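Local coordinates for protein alpha-L-rhamnosidase (Aspergillus terreus, PDB 6GSZ) that probably hydrolyses terminal non-reducing alpha-L-rhamnose residues in alpha-L-rhamnosides, at residues L72-R83 against W95-L106. Sequence-based numbering, arbitrary orientation.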
ATOM      1  N   LEU A  72     -21.699  13.256 -14.921  1.00 15.07           N
ATOM      2  CA  LEU A  72     -22.459  13.171 -13.676  1.00 14.38           C
ATOM      3  C   LEU A  72     -22.273  14.456 -12.857  1.00 15.89           C
ATOM      4  O   LEU A  72     -21.216  15.043 -12.815  1.00 17.38           O
ATOM      5  CB  LEU A  72     -21.995  11.951 -12.877  1.00 14.87           C
ATOM      6  CG  LEU A  72     -22.237  10.605 -13.550  1.00 15.83           C
ATOM      7  CD1 LEU A  72     -21.391   9.529 -12.911  1.00 18.27           C
ATOM      8  CD2 LEU A  72     -23.708  10.237 -13.493  1.00 18.89           C
ATOM      9  N   GLN A  73     -23.364  14.882 -12.233  1.00 15.74           N
ATOM     10  CA  GLN A  73     -23.328  16.033 -11.305  1.00 16.43           C
ATOM     11  C   GLN A  73     -22.931  15.578  -9.882  1.00 15.24           C
ATOM     12  O   GLN A  73     -23.063  14.402  -9.508  1.00 14.73           O
ATOM     13  CB  GLN A  73     -24.711  16.702 -11.362  1.00 19.39           C
ATOM     14  CG  GLN A  73     -25.015  17.291 -12.733  1.00 24.43           C
ATOM     15  CD  GLN A  73     -26.312  18.058 -12.770  1.00 34.45           C
ATOM     16  OE1 GLN A  73     -26.756  18.591 -11.769  1.00 49.14           O
ATOM     17  NE2 GLN A  73     -26.926  18.122 -13.931  1.00 48.06           N
ATOM     18  N   SER A  74     -22.598  16.554  -9.023  1.00 17.08           N
ATOM     19  CA  SER A  74     -22.349  16.289  -7.610  1.00 16.51           C
ATOM     20  C   SER A  74     -23.575  15.610  -6.998  1.00 14.70           C
ATOM     21  O   SER A  74     -24.718  16.116  -7.155  1.00 16.97           O
ATOM     22  CB  SER A  74     -22.066  17.607  -6.910  1.00 17.99           C
ATOM     23  OG  SER A  74     -21.990  17.387  -5.501  1.00 17.76           O
ATOM     24  N   GLY A  75     -23.363  14.485  -6.305  1.00 14.24           N
ATOM     25  CA  GLY A  75     -24.453  13.773  -5.662  1.00 16.51           C
ATOM     26  C   GLY A  75     -25.379  13.009  -6.594  1.00 15.20           C
ATOM     27  O   GLY A  75     -26.375  12.433  -6.129  1.00 18.16           O
ATOM     28  N   GLU A  76     -25.051  12.910  -7.893  1.00 15.68           N
ATOM     29  CA  GLU A  76     -25.943  12.253  -8.857  1.00 16.86           C
ATOM     30  C   GLU A  76     -25.508  10.805  -9.051  1.00 16.38           C
ATOM     31  O   GLU A  76     -24.368  10.544  -9.490  1.00 17.37           O
ATOM     32  CB  GLU A  76     -25.903  12.947 -10.215  1.00 17.83           C
ATOM     33  CG  GLU A  76     -26.888  12.337 -11.209  1.00 18.45           C
ATOM     34  CD  GLU A  76     -26.850  12.908 -12.616  1.00 20.39           C
ATOM     35  OE1 GLU A  76     -25.934  13.709 -12.923  1.00 20.44           O
ATOM     36  OE2 GLU A  76     -27.795  12.569 -13.388  1.00 21.30           O
ATOM     37  N   GLU A  77     -26.400   9.874  -8.723  1.00 15.46           N
ATOM     38  CA  GLU A  77     -26.122   8.444  -8.901  1.00 15.48           C
ATOM     39  C   GLU A  77     -26.590   7.974 -10.281  1.00 16.84           C
ATOM     40  O   GLU A  77     -27.717   8.281 -10.721  1.00 20.36           O
ATOM     41  CB  GLU A  77     -26.865   7.613  -7.855  1.00 16.15           C
ATOM     42  CG  GLU A  77     -26.551   6.142  -7.835  1.00 18.11           C
ATOM     43  CD  GLU A  77     -27.411   5.351  -6.868  1.00 20.20           C
ATOM     44  OE1 GLU A  77     -28.601   5.111  -7.201  1.00 26.15           O
ATOM     45  OE2 GLU A  77     -26.874   4.921  -5.832  1.00 20.96           O
ATOM     46  N   ALA A  78     -25.729   7.169 -10.906  1.00 13.92           N
ATOM     47  CA  ALA A  78     -26.129   6.354 -12.067  1.00 14.37           C
ATOM     48  C   ALA A  78     -25.972   4.873 -11.726  1.00 15.06           C
ATOM     49  O   ALA A  78     -25.045   4.464 -10.970  1.00 14.90           O
ATOM     50  CB  ALA A  78     -25.314   6.715 -13.279  1.00 17.82           C
ATOM     51  N   THR A  79     -26.816   4.053 -12.373  1.00 15.19           N
ATOM     52  CA  THR A  79     -26.706   2.610 -12.262  1.00 14.97           C
ATOM     53  C   THR A  79     -26.239   2.092 -13.620  1.00 14.74           C
ATOM     54  O   THR A  79     -26.796   2.481 -14.613  1.00 15.77           O
ATOM     55  CB  THR A  79     -28.038   1.979 -11.829  1.00 14.64           C
ATOM     56  OG1 THR A  79     -28.377   2.565 -10.571  1.00 17.40           O
ATOM     57  CG2 THR A  79     -27.971   0.482 -11.686  1.00 18.38           C
ATOM     58  N   VAL A  80     -25.219   1.226 -13.605  1.00 12.79           N
ATOM     59  CA  VAL A  80     -24.513   0.844 -14.822  1.00 13.27           C
ATOM     60  C   VAL A  80     -24.486  -0.660 -14.951  1.00 14.23           C
ATOM     61  O   VAL A  80     -24.228  -1.369 -13.979  1.00 13.79           O
ATOM     62  CB  VAL A  80     -23.088   1.421 -14.795  1.00 12.35           C
ATOM     63  CG1 VAL A  80     -22.285   0.887 -15.973  1.00 14.24           C
ATOM     64  CG2 VAL A  80     -23.137   2.945 -14.851  1.00 15.16           C
ATOM     65  N   ARG A  81     -24.718  -1.145 -16.193  1.00 13.86           N
ATOM     66  CA  ARG A  81     -24.421  -2.533 -16.537  1.00 14.78           C
ATOM     67  C   ARG A  81     -23.636  -2.524 -17.852  1.00 13.82           C
ATOM     68  O   ARG A  81     -23.747  -1.575 -18.609  1.00 13.59           O
ATOM     69  CB  ARG A  81     -25.693  -3.369 -16.696  1.00 15.54           C
ATOM     70  CG  ARG A  81     -26.556  -3.466 -15.450  1.00 17.19           C
ATOM     71  CD  ARG A  81     -27.645  -4.521 -15.622  1.00 18.90           C
ATOM     72  NE  ARG A  81     -28.591  -4.142 -16.648  1.00 20.15           N
ATOM     73  CZ  ARG A  81     -29.436  -5.012 -17.241  1.00 22.41           C
ATOM     74  NH1 ARG A  81     -29.447  -6.286 -16.867  1.00 24.58           N
ATOM     75  NH2 ARG A  81     -30.232  -4.604 -18.224  1.00 25.90           N
ATOM     76  N   VAL A  82     -22.853  -3.584 -18.067  1.00 13.46           N
ATOM     77  CA  VAL A  82     -22.072  -3.759 -19.275  1.00 13.51           C
ATOM     78  C   VAL A  82     -22.327  -5.146 -19.828  1.00 13.45           C
ATOM     79  O   VAL A  82     -22.479  -6.096 -19.094  1.00 14.36           O
ATOM     80  CB  VAL A  82     -20.572  -3.553 -18.986  1.00 14.23           C
ATOM     81  CG1 VAL A  82     -19.722  -3.733 -20.240  1.00 15.65           C
ATOM     82  CG2 VAL A  82     -20.333  -2.199 -18.322  1.00 14.75           C
ATOM     83  N   ARG A  83     -22.242  -5.268 -21.154  1.00 13.67           N
ATOM     84  CA  ARG A  83     -22.103  -6.588 -21.779  1.00 14.93           C
ATOM     85  C   ARG A  83     -21.124  -6.455 -22.938  1.00 13.92           C
ATOM     86  O   ARG A  83     -20.970  -5.417 -23.515  1.00 14.22           O
ATOM     87  CB  ARG A  83     -23.445  -7.196 -22.197  1.00 17.68           C
ATOM     88  CG  ARG A  83     -24.206  -6.395 -23.225  1.00 19.46           C
ATOM     89  CD  ARG A  83     -25.498  -7.136 -23.586  1.00 20.32           C
ATOM     90  NE  ARG A  83     -26.231  -6.409 -24.593  1.00 22.32           N
ATOM     91  CZ  ARG A  83     -27.298  -6.882 -25.225  1.00 27.94           C
ATOM     92  NH1 ARG A  83     -27.765  -8.096 -24.945  1.00 39.86           N
ATOM     93  NH2 ARG A  83     -27.872  -6.128 -26.142  1.00 32.53           N
ATOM     94  N   TRP A  95     -25.554  -9.491 -19.585  1.00 17.66           N
ATOM     95  CA  TRP A  95     -25.367  -8.244 -18.852  1.00 16.93           C
ATOM     96  C   TRP A  95     -24.740  -8.538 -17.498  1.00 18.13           C
ATOM     97  O   TRP A  95     -25.108  -9.510 -16.818  1.00 17.48           O
ATOM     98  CB  TRP A  95     -26.699  -7.530 -18.635  1.00 17.56           C
ATOM     99  CG  TRP A  95     -27.266  -6.869 -19.845  1.00 19.54           C
ATOM    100  CD1 TRP A  95     -28.366  -7.262 -20.550  1.00 23.96           C
ATOM    101  CD2 TRP A  95     -26.837  -5.631 -20.432  1.00 18.22           C
ATOM    102  NE1 TRP A  95     -28.616  -6.372 -21.560  1.00 25.43           N
ATOM    103  CE2 TRP A  95     -27.697  -5.360 -21.512  1.00 21.43           C
ATOM    104  CE3 TRP A  95     -25.796  -4.741 -20.181  1.00 15.94           C
ATOM    105  CZ2 TRP A  95     -27.539  -4.235 -22.324  1.00 20.14           C
ATOM    106  CZ3 TRP A  95     -25.648  -3.630 -20.966  1.00 16.46           C
ATOM    107  CH2 TRP A  95     -26.509  -3.370 -22.025  1.00 18.83           C
ATOM    108  N   SER A  96     -23.794  -7.681 -17.134  1.00 15.96           N
ATOM    109  CA  SER A  96     -23.187  -7.708 -15.833  1.00 16.92           C
ATOM    110  C   SER A  96     -24.223  -7.439 -14.736  1.00 17.32           C
ATOM    111  O   SER A  96     -25.283  -6.897 -14.986  1.00 17.99           O
ATOM    112  CB  SER A  96     -22.095  -6.658 -15.749  1.00 16.03           C
ATOM    113  OG  SER A  96     -22.647  -5.373 -15.737  1.00 15.72           O
ATOM    114  N   ASP A  97     -23.856  -7.800 -13.509  1.00 17.24           N
ATOM    115  CA  ASP A  97     -24.576  -7.288 -12.354  1.00 18.05           C
ATOM    116  C   ASP A  97     -24.436  -5.767 -12.359  1.00 19.72           C
ATOM    117  O   ASP A  97     -23.411  -5.245 -12.772  1.00 22.64           O
ATOM    118  CB  ASP A  97     -24.041  -7.870 -11.050  1.00 22.06           C
ATOM    119  CG  ASP A  97     -24.247  -9.355 -10.916  1.00 30.49           C
ATOM    120  OD1 ASP A  97     -25.164  -9.894 -11.593  1.00 34.25           O
ATOM    121  OD2 ASP A  97     -23.461  -9.972 -10.159  1.00 43.47           O
ATOM    122  N   ALA A  98     -25.496  -5.077 -11.934  1.00 16.44           N
ATOM    123  CA  ALA A  98     -25.519  -3.648 -11.888  1.00 16.38           C
ATOM    124  C   ALA A  98     -24.608  -3.130 -10.761  1.00 15.30           C
ATOM    125  O   ALA A  98     -24.479  -3.731  -9.682  1.00 18.38           O
ATOM    126  CB  ALA A  98     -26.946  -3.165 -11.681  1.00 19.52           C
ATOM    127  N   VAL A  99     -23.973  -1.997 -11.045  1.00 14.17           N
ATOM    128  CA  VAL A  99     -23.180  -1.263 -10.067  1.00 14.11           C
ATOM    129  C   VAL A  99     -23.596   0.208 -10.137  1.00 14.77           C
ATOM    130  O   VAL A  99     -24.142   0.665 -11.108  1.00 16.48           O
ATOM    131  CB  VAL A  99     -21.675  -1.398 -10.377  1.00 15.63           C
ATOM    132  CG1 VAL A  99     -21.177  -2.818 -10.199  1.00 18.85           C
ATOM    133  CG2 VAL A  99     -21.308  -0.899 -11.767  1.00 16.78           C
ATOM    134  N   THR A 100     -23.286   0.951  -9.069  1.00 16.08           N
ATOM    135  CA  THR A 100     -23.611   2.371  -9.006  1.00 14.45           C
ATOM    136  C   THR A 100     -22.328   3.223  -9.035  1.00 11.69           C
ATOM    137  O   THR A 100     -21.226   2.793  -8.648  1.00 13.86           O
ATOM    138  CB  THR A 100     -24.442   2.693  -7.752  1.00 16.25           C
ATOM    139  OG1 THR A 100     -23.735   2.269  -6.587  1.00 18.34           O
ATOM    140  CG2 THR A 100     -25.791   2.009  -7.812  1.00 17.92           C
ATOM    141  N   VAL A 101     -22.501   4.451  -9.495  1.00 13.27           N
ATOM    142  CA  VAL A 101     -21.437   5.445  -9.526  1.00 12.51           C
ATOM    143  C   VAL A 101     -22.033   6.820  -9.212  1.00 12.35           C
ATOM    144  O   VAL A 101     -23.096   7.147  -9.689  1.00 13.72           O
ATOM    145  CB  VAL A 101     -20.698   5.404 -10.876  1.00 12.88           C
ATOM    146  CG1 VAL A 101     -21.635   5.613 -12.055  1.00 14.78           C
ATOM    147  CG2 VAL A 101     -19.560   6.406 -10.916  1.00 13.61           C
ATOM    148  N   GLU A 102     -21.363   7.579  -8.334  1.00 11.93           N
ATOM    149  CA  GLU A 102     -21.935   8.842  -7.845  1.00 13.37           C
ATOM    150  C   GLU A 102     -20.804   9.767  -7.429  1.00 11.39           C
ATOM    151  O   GLU A 102     -20.022   9.416  -6.535  1.00 12.89           O
ATOM    152  CB  GLU A 102     -22.784   8.512  -6.620  1.00 14.14           C
ATOM    153  CG  GLU A 102     -23.432   9.716  -5.995  1.00 15.23           C
ATOM    154  CD  GLU A 102     -24.318   9.355  -4.808  1.00 15.51           C
ATOM    155  OE1 GLU A 102     -24.975   8.288  -4.842  1.00 16.00           O
ATOM    156  OE2 GLU A 102     -24.335  10.147  -3.812  1.00 15.22           O
ATOM    157  N   PRO A 103     -20.653  10.943  -8.043  1.00 11.77           N
ATOM    158  CA  PRO A 103     -19.654  11.891  -7.574  1.00 11.65           C
ATOM    159  C   PRO A 103     -20.010  12.469  -6.202  1.00 11.28           C
ATOM    160  O   PRO A 103     -21.190  12.569  -5.832  1.00 13.47           O
ATOM    161  CB  PRO A 103     -19.665  12.995  -8.627  1.00 12.84           C
ATOM    162  CG  PRO A 103     -20.257  12.324  -9.850  1.00 13.34           C
ATOM    163  CD  PRO A 103     -21.330  11.423  -9.272  1.00 13.11           C
ATOM    164  N   GLY A 104     -18.957  12.924  -5.520  1.00 10.46           N
ATOM    165  CA  GLY A 104     -19.068  13.611  -4.236  1.00 11.49           C
ATOM    166  C   GLY A 104     -19.328  15.101  -4.401  1.00 12.94           C
ATOM    167  O   GLY A 104     -20.070  15.541  -5.265  1.00 12.92           O
ATOM    168  N   LEU A 105     -18.779  15.861  -3.458  1.00 12.25           N
ATOM    169  CA  LEU A 105     -18.900  17.310  -3.416  1.00 11.41           C
ATOM    170  C   LEU A 105     -17.714  17.919  -4.166  1.00 14.38           C
ATOM    171  O   LEU A 105     -16.564  17.815  -3.718  1.00 16.22           O
ATOM    172  CB  LEU A 105     -18.938  17.763  -1.944  1.00 13.37           C
ATOM    173  CG  LEU A 105     -20.033  17.154  -1.090  1.00 11.98           C
ATOM    174  CD1 LEU A 105     -20.035  17.785   0.289  1.00 11.26           C
ATOM    175  CD2 LEU A 105     -21.407  17.342  -1.709  1.00 13.35           C
ATOM    176  N   LEU A 106     -17.992  18.440  -5.364  1.00 14.93           N
ATOM    177  CA  LEU A 106     -16.912  18.691  -6.315  1.00 15.51           C
ATOM    178  C   LEU A 106     -16.306  20.097  -6.235  1.00 16.98           C
ATOM    179  O   LEU A 106     -15.198  20.309  -6.692  1.00 21.11           O
ATOM    180  CB  LEU A 106     -17.427  18.451  -7.732  1.00 16.57           C
ATOM    181  CG  LEU A 106     -18.034  17.084  -8.005  1.00 17.78           C
ATOM    182  CD1 LEU A 106     -18.707  17.052  -9.368  1.00 19.44           C
ATOM    183  CD2 LEU A 106     -16.947  16.042  -7.925  1.00 22.86           C
TER
HETATM  184  O   HOH W   1     -26.806  11.402  -3.567  1.00 23.60           O
HETATM  185  O   HOH W   2     -24.463   5.660  -5.046  1.00 19.71           O
HETATM  186  O   HOH W   3     -27.945  -7.723 -14.634  1.00 28.68           O
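Trp95 is sandwiched between two arginines of the neighbouring strand. Over one face of its indole the Arg81 guanidinium lies nearly flat, planes 19° apart, with CZ 4.1 Å from the centroid of the Trp95 five-membered ring in a cation-pi stack; a bend at chi3 (-66°) folds the chain back onto the ring. The opposite face carries the extended Arg83 chain, whose CG makes a CH-pi contact 3.7 Å from the centroid of the Trp95 six-membered ring; its guanidinium continues nearly parallel to the indole (9°), displaced toward NE1. In the ring plane, Val82 N borders the indole edge. That same N-H is bound by Ser96 OG (2.9 Å), while Ser96 N returns a bond to Val82 O. Antiparallel pairing of Ala78-Val80 with Val99-Val101 follows, Ala78–Val101 and Val80–Val99 being the hydrogen-bonded pairs. Val101 CG1 reaches Leu72 CD1 (4.0 Å) and Val80 CG2 on the face where Phe9 covers Val99 and Val101, part of the core of the N-terminal immunoglobulin-like domain. Ser74 OG donates to Gly104 O (2.7 Å). A water bridges the carboxylates of Glu77 and Glu102, probably easing their mutual repulsion; Arg148 pairs with Glu102. Salt bridges to Glu44 and Glu42 on strand 38-46 should help keep Arg81 and Arg83 against the indole.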